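Local structure of cycloalternan-forming enzyme (5F7U) at residues Y114-Q122 and N223-V234; S605-L614 and P640-M651. The protein is a large multidomain protein of glycoside hydrolase family 31, with a TIM-barrel core, beta-rich flanking domains and a family 6 carbohydrate-binding module. The protein carries 1 engineered substitution. All coordinates share one frame; numbering follows the deposited sequence.

Contact 1: Y114-Q122 and N223-V234; sequences YVTDWEYVQ and NSLGWLTDGKNV
The first torsions of Trp227 and Glu119 bring the indole and the carboxylate together. In Trp227, CG sits between the backbone N and the carbonyl carbon (chi1 52°), which lays the indole over the backbone of the facing strand. In Glu119, CG lies anti to the carbonyl carbon, and the extended chain carries the carboxylate to the indole N-H. Trp227 NE1 donates to Glu119 OE1 at 2.8 Å. The bond is bent, with 141° at the hydrogen, and meets the oxygen on its anti side, tilted out of the carboxylate plane. Glu119 O lies over the centre of the indole face. Five backbone hydrogen bonds between Asp117-Val121 and Leu225-Thr229 join antiparallel strands 106-129 and 214-229 of the beta-rich N-terminal region. On the other face of the sheet, Leu228 CB packs 3.8 Å from the centroid of the Trp118 six-membered ring. Gly226 pairs with Tyr120, whose CD1 lies 3.6 Å from Gly226 CA. Past the strand, Asn233 CB lies over the Tyr114 ring, 3.9 Å from its centroid. Asp230 OD1 accepts from the backbone N atoms of Lys232, Asn233 and Val234, fixing the turn. Glu119 OE2 also forms a salt bridge with Lys88. Both partners would be expected to favour a charged carboxylate.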
loop_
_atom_site.group_PDB
_atom_site.type_symbol
_atom_site.label_atom_id
_atom_site.label_comp_id
_atom_site.label_asym_id
_atom_site.label_seq_id
_atom_site.Cartn_x
_atom_site.Cartn_y
_atom_site.Cartn_z
ATOM N N TYR A 114 20.438 -29.853 -18.210
ATOM C CA TYR A 114 21.735 -29.362 -18.652
ATOM C C TYR A 114 22.451 -28.778 -17.443
ATOM O O TYR A 114 21.921 -27.900 -16.763
ATOM C CB TYR A 114 21.583 -28.297 -19.738
ATOM C CG TYR A 114 20.720 -28.728 -20.902
ATOM C CD1 TYR A 114 21.280 -29.374 -22.017
ATOM C CD2 TYR A 114 19.333 -28.469 -20.904
ATOM C CE1 TYR A 114 20.476 -29.768 -23.083
ATOM C CE2 TYR A 114 18.536 -28.855 -21.970
ATOM C CZ TYR A 114 19.112 -29.496 -23.052
ATOM O OH TYR A 114 18.306 -29.869 -24.114
ATOM N N VAL A 115 23.653 -29.262 -17.189
ATOM C CA VAL A 115 24.364 -28.923 -15.967
ATOM C C VAL A 115 25.086 -27.586 -16.147
ATOM O O VAL A 115 25.840 -27.385 -17.103
ATOM C CB VAL A 115 25.302 -30.068 -15.543
ATOM C CG1 VAL A 115 26.066 -29.698 -14.282
ATOM C CG2 VAL A 115 24.477 -31.339 -15.312
ATOM N N THR A 116 24.835 -26.685 -15.206
ATOM C CA THR A 116 25.229 -25.292 -15.337
ATOM C C THR A 116 26.305 -24.871 -14.334
ATOM O O THR A 116 26.557 -25.558 -13.338
ATOM C CB THR A 116 23.995 -24.396 -15.118
ATOM O OG1 THR A 116 23.398 -24.743 -13.858
ATOM C CG2 THR A 116 22.961 -24.605 -16.241
ATOM N N ASP A 117 26.942 -23.737 -14.620
ATOM C CA ASP A 117 27.752 -23.034 -13.637
ATOM C C ASP A 117 27.726 -21.548 -13.945
ATOM O O ASP A 117 27.326 -21.140 -15.041
ATOM C CB ASP A 117 29.204 -23.579 -13.590
ATOM C CG ASP A 117 29.859 -23.411 -12.210
ATOM O OD1 ASP A 117 29.370 -22.644 -11.350
ATOM O OD2 ASP A 117 30.900 -24.064 -11.984
ATOM N N TRP A 118 28.118 -20.746 -12.957
ATOM C CA TRP A 118 28.136 -19.289 -13.092
ATOM C C TRP A 118 29.263 -18.786 -13.981
ATOM O O TRP A 118 30.399 -19.273 -13.907
ATOM C CB TRP A 118 28.193 -18.632 -11.699
ATOM C CG TRP A 118 26.894 -18.782 -10.966
ATOM C CD1 TRP A 118 26.583 -19.716 -10.012
ATOM C CD2 TRP A 118 25.720 -18.003 -11.165
ATOM N NE1 TRP A 118 25.274 -19.550 -9.596
ATOM C CE2 TRP A 118 24.717 -18.521 -10.301
ATOM C CE3 TRP A 118 25.400 -16.931 -12.019
ATOM C CZ2 TRP A 118 23.429 -17.976 -10.232
ATOM C CZ3 TRP A 118 24.102 -16.389 -11.966
ATOM C CH2 TRP A 118 23.136 -16.917 -11.065
ATOM N N GLU A 119 28.923 -17.808 -14.820
ATOM C CA GLU A 119 29.892 -17.023 -15.588
ATOM C C GLU A 119 29.600 -15.570 -15.250
ATOM O O GLU A 119 28.428 -15.191 -15.086
ATOM C CB GLU A 119 29.711 -17.245 -17.081
ATOM C CG GLU A 119 29.960 -18.685 -17.525
ATOM C CD GLU A 119 29.745 -18.915 -19.010
ATOM O OE1 GLU A 119 29.218 -18.027 -19.729
ATOM O OE2 GLU A 119 30.098 -20.020 -19.461
ATOM N N TYR A 120 30.649 -14.766 -15.108
ATOM C CA TYR A 120 30.483 -13.368 -14.710
ATOM C C TYR A 120 31.165 -12.460 -15.699
ATOM O O TYR A 120 32.042 -12.885 -16.421
ATOM C CB TYR A 120 31.064 -13.106 -13.315
ATOM C CG TYR A 120 30.442 -13.927 -12.211
ATOM C CD1 TYR A 120 29.311 -13.452 -11.529
ATOM C CD2 TYR A 120 30.994 -15.167 -11.825
ATOM C CE1 TYR A 120 28.732 -14.190 -10.501
ATOM C CE2 TYR A 120 30.413 -15.917 -10.804
ATOM C CZ TYR A 120 29.289 -15.413 -10.150
ATOM O OH TYR A 120 28.710 -16.143 -9.133
ATOM N N VAL A 121 30.727 -11.206 -15.737
ATOM C CA VAL A 121 31.425 -10.174 -16.500
ATOM C C VAL A 121 32.807 -10.005 -15.869
ATOM O O VAL A 121 32.923 -9.893 -14.640
ATOM C CB VAL A 121 30.644 -8.832 -16.488
ATOM C CG1 VAL A 121 31.476 -7.716 -17.094
ATOM C CG2 VAL A 121 29.329 -8.970 -17.247
ATOM N N GLN A 122 33.840 -10.003 -16.713
ATOM C CA GLN A 122 35.197 -9.685 -16.274
ATOM C C GLN A 122 35.482 -8.199 -16.518
ATOM O O GLN A 122 35.281 -7.388 -15.611
ATOM C CB GLN A 122 36.234 -10.612 -16.934
ATOM C CG GLN A 122 37.707 -10.283 -16.636
ATOM C CD GLN A 122 38.027 -10.201 -15.153
ATOM O OE1 GLN A 122 37.616 -11.063 -14.367
ATOM N NE2 GLN A 122 38.787 -9.167 -14.756
ATOM N N ASN A 223 33.250 -8.726 -10.561
ATOM C CA ASN A 223 32.599 -9.982 -11.018
ATOM C C ASN A 223 31.215 -10.145 -10.353
ATOM O O ASN A 223 30.819 -11.219 -9.875
ATOM C CB ASN A 223 33.498 -11.198 -10.780
ATOM C CG ASN A 223 34.853 -11.042 -11.427
ATOM O OD1 ASN A 223 34.959 -10.667 -12.600
ATOM N ND2 ASN A 223 35.908 -11.302 -10.656
ATOM N N SER A 224 30.500 -9.033 -10.286
ATOM C CA SER A 224 29.261 -9.004 -9.537
ATOM C C SER A 224 28.121 -9.515 -10.431
ATOM O O SER A 224 27.170 -10.149 -9.957
ATOM C CB SER A 224 29.018 -7.578 -9.033
ATOM O OG SER A 224 28.777 -6.684 -10.113
ATOM N N LEU A 225 28.257 -9.286 -11.737
ATOM C CA LEU A 225 27.167 -9.478 -12.671
ATOM C C LEU A 225 27.371 -10.759 -13.467
ATOM O O LEU A 225 28.382 -10.916 -14.152
ATOM C CB LEU A 225 27.122 -8.266 -13.616
ATOM C CG LEU A 225 26.122 -8.183 -14.765
ATOM C CD1 LEU A 225 24.683 -8.310 -14.268
ATOM C CD2 LEU A 225 26.354 -6.861 -15.470
ATOM N N GLY A 226 26.401 -11.664 -13.373
ATOM C CA GLY A 226 26.596 -13.010 -13.908
ATOM C C GLY A 226 25.348 -13.734 -14.356
ATOM O O GLY A 226 24.227 -13.266 -14.134
ATOM N N TRP A 227 25.559 -14.882 -14.988
ATOM C CA TRP A 227 24.480 -15.707 -15.536
ATOM C C TRP A 227 24.895 -17.169 -15.333
ATOM O O TRP A 227 26.102 -17.503 -15.305
ATOM C CB TRP A 227 24.229 -15.400 -17.024
ATOM C CG TRP A 227 25.481 -15.473 -17.853
ATOM C CD1 TRP A 227 25.924 -16.543 -18.583
ATOM C CD2 TRP A 227 26.480 -14.460 -17.974
ATOM N NE1 TRP A 227 27.131 -16.242 -19.173
ATOM C CE2 TRP A 227 27.496 -14.971 -18.815
ATOM C CE3 TRP A 227 26.611 -13.150 -17.468
ATOM C CZ2 TRP A 227 28.642 -14.223 -19.160
ATOM C CZ3 TRP A 227 27.748 -12.410 -17.803
ATOM C CH2 TRP A 227 28.753 -12.953 -18.642
ATOM N N LEU A 228 23.888 -18.026 -15.198
ATOM C CA LEU A 228 24.069 -19.443 -14.886
ATOM C C LEU A 228 23.763 -20.245 -16.148
ATOM O O LEU A 228 22.653 -20.197 -16.653
ATOM C CB LEU A 228 23.119 -19.813 -13.734
ATOM C CG LEU A 228 23.129 -21.255 -13.256
ATOM C CD1 LEU A 228 24.483 -21.618 -12.666
ATOM C CD2 LEU A 228 22.028 -21.435 -12.216
ATOM N N THR A 229 24.763 -20.950 -16.687
ATOM C CA THR A 229 24.665 -21.493 -18.033
ATOM C C THR A 229 25.422 -22.814 -18.153
ATOM O O THR A 229 26.372 -23.062 -17.399
ATOM C CB THR A 229 25.191 -20.476 -19.099
ATOM O OG1 THR A 229 24.988 -21.001 -20.411
ATOM C CG2 THR A 229 26.688 -20.188 -18.942
ATOM N N ASP A 230 24.980 -23.656 -19.078
ATOM C CA ASP A 230 25.775 -24.821 -19.457
ATOM C C ASP A 230 26.790 -24.464 -20.551
ATOM O O ASP A 230 27.602 -25.311 -20.939
ATOM C CB ASP A 230 24.885 -26.007 -19.863
ATOM C CG ASP A 230 24.182 -25.794 -21.201
ATOM O OD1 ASP A 230 23.923 -24.635 -21.592
ATOM O OD2 ASP A 230 23.885 -26.795 -21.855
ATOM N N GLY A 231 26.721 -23.219 -21.037
ATOM C CA GLY A 231 27.573 -22.711 -22.120
ATOM C C GLY A 231 27.120 -23.052 -23.536
ATOM O O GLY A 231 27.842 -22.767 -24.510
ATOM N N LYS A 232 25.940 -23.662 -23.664
ATOM C CA LYS A 232 25.491 -24.253 -24.933
ATOM C C LYS A 232 23.992 -24.137 -25.232
ATOM O O LYS A 232 23.599 -23.783 -26.342
ATOM C CB LYS A 232 25.872 -25.740 -24.988
ATOM C CG LYS A 232 27.352 -26.023 -25.190
ATOM C CD LYS A 232 27.643 -27.501 -25.412
ATOM C CE LYS A 232 27.625 -28.284 -24.103
ATOM N NZ LYS A 232 28.295 -29.598 -24.275
ATOM N N ASN A 233 23.169 -24.482 -24.251
ATOM C CA ASN A 233 21.734 -24.707 -24.448
ATOM C C ASN A 233 20.854 -23.794 -23.595
ATOM O O ASN A 233 19.778 -23.397 -24.027
ATOM C CB ASN A 233 21.379 -26.163 -24.112
ATOM C CG ASN A 233 22.040 -27.159 -25.046
ATOM O OD1 ASN A 233 21.575 -27.376 -26.172
ATOM N ND2 ASN A 233 23.110 -27.801 -24.574
ATOM N N VAL A 234 21.304 -23.504 -22.376
ATOM C CA VAL A 234 20.467 -22.817 -21.387
ATOM C C VAL A 234 21.176 -21.693 -20.647
ATOM O O VAL A 234 22.387 -21.777 -20.406
ATOM C CB VAL A 234 19.861 -23.787 -20.323
ATOM C CG1 VAL A 234 18.880 -24.756 -20.966
ATOM C CG2 VAL A 234 20.946 -24.553 -19.561
HETATM O O HOH W 1 33.595 -7.375 -13.019
#

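Contact 2: S605-L614 and P640-M651; sequences STFDSFQASL and PTAELYKRATAM
Leu644 packs against Ser605, Phe607 and Phe610 of the facing segment. Its CB lies 3.8 Å from Phe607 CE2. Beyond it, CG is anti to the backbone N (chi1 176°), which carries both methyls toward the facing segment, where they part. CD1 sits over the centre of the Phe607 ring, 3.8 Å from the centroid and only 3° off the normal, a CH-pi contact. The same methyl touches Phe610 CD2 at 3.8 Å. CD2 turns to the backbone before helix 607-622 and meets Ser605 C at 3.4 Å. Arg647 CG lies in the plane of the Phe607 ring, at its edge. Further along, Met651 CB meets the edge of the Phe610 ring, 3.7 Å from CZ. Met651 SD is also at that edge, a Met-aromatic contact, and its CE reaches Leu614 CD1 at 3.9 Å. No direct hydrogen bond joins the segments, but one water links Ser605 O to Thr641 N. Thr606 and Thr641 each cap the start of a helix. The two helices run nearly parallel, 12° apart, on the outside of the TIM barrel. Trp630 of strand 628-631 touches Ala648 and Met651 from the barrel side. Helix 687-700 packs on Tyr645 and Thr649.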
loop_
_atom_site.group_PDB
_atom_site.type_symbol
_atom_site.label_atom_id
_atom_site.label_comp_id
_atom_site.label_asym_id
_atom_site.label_seq_id
_atom_site.Cartn_x
_atom_site.Cartn_y
_atom_site.Cartn_z
ATOM N N SER A 605 -8.484 -11.743 13.887
ATOM C CA SER A 605 -8.881 -10.576 14.694
ATOM C C SER A 605 -7.988 -10.434 15.921
ATOM O O SER A 605 -8.422 -10.634 17.071
ATOM C CB SER A 605 -10.363 -10.672 15.072
ATOM O OG SER A 605 -11.149 -10.549 13.889
ATOM N N THR A 606 -6.740 -10.059 15.674
ATOM C CA THR A 606 -5.789 -9.812 16.765
ATOM C C THR A 606 -4.978 -8.545 16.494
ATOM O O THR A 606 -4.903 -8.085 15.351
ATOM C CB THR A 606 -4.772 -10.960 16.947
ATOM O OG1 THR A 606 -3.930 -11.011 15.794
ATOM C CG2 THR A 606 -5.455 -12.307 17.136
ATOM N N PHE A 607 -4.347 -8.021 17.551
ATOM C CA PHE A 607 -3.445 -6.878 17.393
ATOM C C PHE A 607 -2.199 -7.248 16.588
ATOM O O PHE A 607 -1.716 -6.443 15.797
ATOM C CB PHE A 607 -3.090 -6.269 18.750
ATOM C CG PHE A 607 -4.088 -5.259 19.226
ATOM C CD1 PHE A 607 -4.042 -3.953 18.748
ATOM C CD2 PHE A 607 -5.094 -5.605 20.140
ATOM C CE1 PHE A 607 -4.961 -3.003 19.181
ATOM C CE2 PHE A 607 -6.021 -4.650 20.582
ATOM C CZ PHE A 607 -5.945 -3.352 20.089
ATOM N N ASP A 608 -1.686 -8.466 16.768
ATOM C CA ASP A 608 -0.565 -8.923 15.925
ATOM C C ASP A 608 -0.926 -8.864 14.431
ATOM O O ASP A 608 -0.118 -8.424 13.589
ATOM C CB ASP A 608 -0.121 -10.343 16.338
ATOM C CG ASP A 608 0.746 -10.363 17.596
ATOM O OD1 ASP A 608 1.207 -9.307 18.085
ATOM O OD2 ASP A 608 0.979 -11.470 18.124
ATOM N N SER A 609 -2.140 -9.287 14.091
ATOM C CA SER A 609 -2.573 -9.223 12.692
ATOM C C SER A 609 -2.726 -7.779 12.216
ATOM O O SER A 609 -2.360 -7.469 11.096
ATOM C CB SER A 609 -3.888 -9.982 12.452
ATOM O OG SER A 609 -3.699 -11.359 12.779
ATOM N N PHE A 610 -3.271 -6.926 13.082
ATOM C CA PHE A 610 -3.433 -5.481 12.793
ATOM C C PHE A 610 -2.051 -4.913 12.451
ATOM O O PHE A 610 -1.900 -4.218 11.432
ATOM C CB PHE A 610 -4.041 -4.831 14.044
ATOM C CG PHE A 610 -4.387 -3.350 13.938
ATOM C CD1 PHE A 610 -4.340 -2.624 12.744
ATOM C CD2 PHE A 610 -4.844 -2.709 15.107
ATOM C CE1 PHE A 610 -4.693 -1.271 12.722
ATOM C CE2 PHE A 610 -5.208 -1.357 15.097
ATOM C CZ PHE A 610 -5.140 -0.641 13.891
ATOM N N GLN A 611 -1.043 -5.240 13.270
ATOM C CA GLN A 611 0.327 -4.791 13.001
ATOM C C GLN A 611 0.816 -5.253 11.642
ATOM O O GLN A 611 1.421 -4.462 10.903
ATOM C CB GLN A 611 1.291 -5.253 14.083
ATOM C CG GLN A 611 1.029 -4.585 15.439
ATOM C CD GLN A 611 1.640 -5.340 16.603
ATOM O OE1 GLN A 611 2.579 -6.139 16.417
ATOM N NE2 GLN A 611 1.102 -5.120 17.810
ATOM N N ALA A 612 0.510 -6.506 11.290
ATOM C CA ALA A 612 0.949 -7.043 9.997
ATOM C C ALA A 612 0.198 -6.370 8.832
ATOM O O ALA A 612 0.783 -6.102 7.780
ATOM C CB ALA A 612 0.773 -8.549 9.958
ATOM N N SER A 613 -1.093 -6.070 9.023
ATOM C CA SER A 613 -1.866 -5.368 8.002
ATOM C C SER A 613 -1.253 -3.993 7.705
ATOM O O SER A 613 -1.126 -3.598 6.539
ATOM C CB SER A 613 -3.319 -5.188 8.470
ATOM O OG SER A 613 -3.954 -6.442 8.682
ATOM N N LEU A 614 -0.876 -3.275 8.757
ATOM C CA LEU A 614 -0.296 -1.955 8.534
ATOM C C LEU A 614 1.038 -2.062 7.759
ATOM O O LEU A 614 1.296 -1.274 6.844
ATOM C CB LEU A 614 -0.184 -1.164 9.847
ATOM C CG LEU A 614 0.347 0.271 9.801
ATOM C CD1 LEU A 614 -0.320 1.106 8.697
ATOM C CD2 LEU A 614 0.125 0.902 11.165
ATOM N N PRO A 640 -13.397 -9.864 17.410
ATOM C CA PRO A 640 -12.466 -8.890 18.013
ATOM C C PRO A 640 -12.996 -8.344 19.324
ATOM O O PRO A 640 -14.218 -8.255 19.520
ATOM C CB PRO A 640 -12.383 -7.771 16.960
ATOM C CG PRO A 640 -13.536 -8.015 16.036
ATOM C CD PRO A 640 -13.727 -9.510 16.027
ATOM N N THR A 641 -12.086 -7.992 20.227
ATOM C CA THR A 641 -12.495 -7.286 21.429
ATOM C C THR A 641 -12.964 -5.890 21.017
ATOM O O THR A 641 -12.632 -5.412 19.923
ATOM C CB THR A 641 -11.314 -7.133 22.396
ATOM O OG1 THR A 641 -10.272 -6.399 21.739
ATOM C CG2 THR A 641 -10.756 -8.508 22.789
ATOM N N ALA A 642 -13.687 -5.222 21.914
ATOM C CA ALA A 642 -14.142 -3.855 21.656
ATOM C C ALA A 642 -12.955 -2.931 21.439
ATOM O O ALA A 642 -12.990 -2.045 20.561
ATOM C CB ALA A 642 -15.014 -3.361 22.800
ATOM N N GLU A 643 -11.899 -3.159 22.222
ATOM C CA GLU A 643 -10.660 -2.383 22.096
ATOM C C GLU A 643 -10.066 -2.530 20.699
ATOM O O GLU A 643 -9.782 -1.537 20.030
ATOM C CB GLU A 643 -9.638 -2.851 23.142
ATOM C CG GLU A 643 -8.346 -2.032 23.104
ATOM C CD GLU A 643 -7.219 -2.652 23.907
ATOM O OE1 GLU A 643 -6.157 -2.006 24.010
ATOM O OE2 GLU A 643 -7.393 -3.772 24.445
ATOM N N LEU A 644 -9.873 -3.770 20.246
ATOM C CA LEU A 644 -9.331 -3.970 18.891
ATOM C C LEU A 644 -10.252 -3.347 17.844
ATOM O O LEU A 644 -9.773 -2.695 16.908
ATOM C CB LEU A 644 -9.102 -5.457 18.570
ATOM C CG LEU A 644 -8.625 -5.754 17.130
ATOM C CD1 LEU A 644 -7.292 -5.074 16.760
ATOM C CD2 LEU A 644 -8.480 -7.247 16.924
ATOM N N TYR A 645 -11.558 -3.570 17.993
ATOM C CA TYR A 645 -12.501 -3.063 17.010
ATOM C C TYR A 645 -12.371 -1.528 16.897
ATOM O O TYR A 645 -12.340 -0.994 15.788
ATOM C CB TYR A 645 -13.931 -3.493 17.333
ATOM C CG TYR A 645 -14.872 -3.213 16.179
ATOM C CD1 TYR A 645 -15.003 -4.131 15.134
ATOM C CD2 TYR A 645 -15.603 -2.010 16.118
ATOM C CE1 TYR A 645 -15.842 -3.881 14.071
ATOM C CE2 TYR A 645 -16.441 -1.750 15.044
ATOM C CZ TYR A 645 -16.548 -2.688 14.025
ATOM O OH TYR A 645 -17.382 -2.453 12.956
ATOM N N LYS A 646 -12.278 -0.848 18.040
ATOM C CA LYS A 646 -12.191 0.619 18.078
ATOM C C LYS A 646 -10.869 1.126 17.497
ATOM O O LYS A 646 -10.846 2.107 16.730
ATOM C CB LYS A 646 -12.385 1.138 19.518
ATOM C CG LYS A 646 -13.825 1.081 19.992
ATOM C CD LYS A 646 -13.910 1.699 21.378
ATOM C CE LYS A 646 -15.353 1.891 21.841
ATOM N NZ LYS A 646 -15.293 2.571 23.172
ATOM N N ARG A 647 -9.770 0.443 17.831
ATOM C CA ARG A 647 -8.442 0.822 17.316
ATOM C C ARG A 647 -8.355 0.644 15.813
ATOM O O ARG A 647 -7.822 1.513 15.111
ATOM C CB ARG A 647 -7.323 0.034 18.018
ATOM C CG ARG A 647 -7.172 0.312 19.509
ATOM C CD ARG A 647 -6.905 1.795 19.774
ATOM N NE ARG A 647 -6.390 2.069 21.113
ATOM C CZ ARG A 647 -6.285 3.284 21.630
ATOM N NH1 ARG A 647 -6.613 4.354 20.897
ATOM N NH2 ARG A 647 -5.817 3.427 22.858
ATOM N N ALA A 648 -8.896 -0.473 15.330
ATOM C CA ALA A 648 -8.912 -0.802 13.915
ATOM C C ALA A 648 -9.813 0.165 13.140
ATOM O O ALA A 648 -9.427 0.623 12.065
ATOM C CB ALA A 648 -9.376 -2.233 13.724
ATOM N N THR A 649 -10.982 0.473 13.700
ATOM C CA THR A 649 -11.915 1.435 13.104
ATOM C C THR A 649 -11.222 2.764 12.824
ATOM O O THR A 649 -11.327 3.288 11.714
ATOM C CB THR A 649 -13.112 1.683 14.033
ATOM O OG1 THR A 649 -13.906 0.504 14.109
ATOM C CG2 THR A 649 -13.970 2.864 13.566
ATOM N N ALA A 650 -10.516 3.292 13.822
ATOM C CA ALA A 650 -9.882 4.604 13.716
ATOM C C ALA A 650 -8.828 4.597 12.603
ATOM O O ALA A 650 -8.782 5.512 11.766
ATOM C CB ALA A 650 -9.237 4.977 15.039
ATOM N N MET A 651 -7.980 3.571 12.604
ATOM C CA MET A 651 -6.952 3.468 11.569
ATOM C C MET A 651 -7.616 3.306 10.184
ATOM O O MET A 651 -7.217 3.975 9.239
ATOM C CB MET A 651 -5.954 2.352 11.875
ATOM C CG MET A 651 -4.868 2.169 10.806
ATOM S SD MET A 651 -5.427 1.064 9.487
ATOM C CE MET A 651 -4.165 1.341 8.255
HETATM O O HOH W 2 -9.356 -9.299 19.584
#

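Contacts 1 and 2 belong to different parts of the chain and do not touch. Their centres are 49 Å apart and their nearest atoms about 31 Å apart, on opposite sides of the chain's centre. Contact 1 lies about 37 Å from that centre and joins two strands of the beta-rich N-terminal region. Contact 2 is nearer, at about 17 Å, and pairs two helices of the TIM barrel. They also differ in kind, since backbone hydrogen bonds join contact 1 while contact 2 is mainly apolar packing. The Arg647 side chain of contact 2 is about 10 Å from a bound alpha-D-glucopyranose, too far for direct contact.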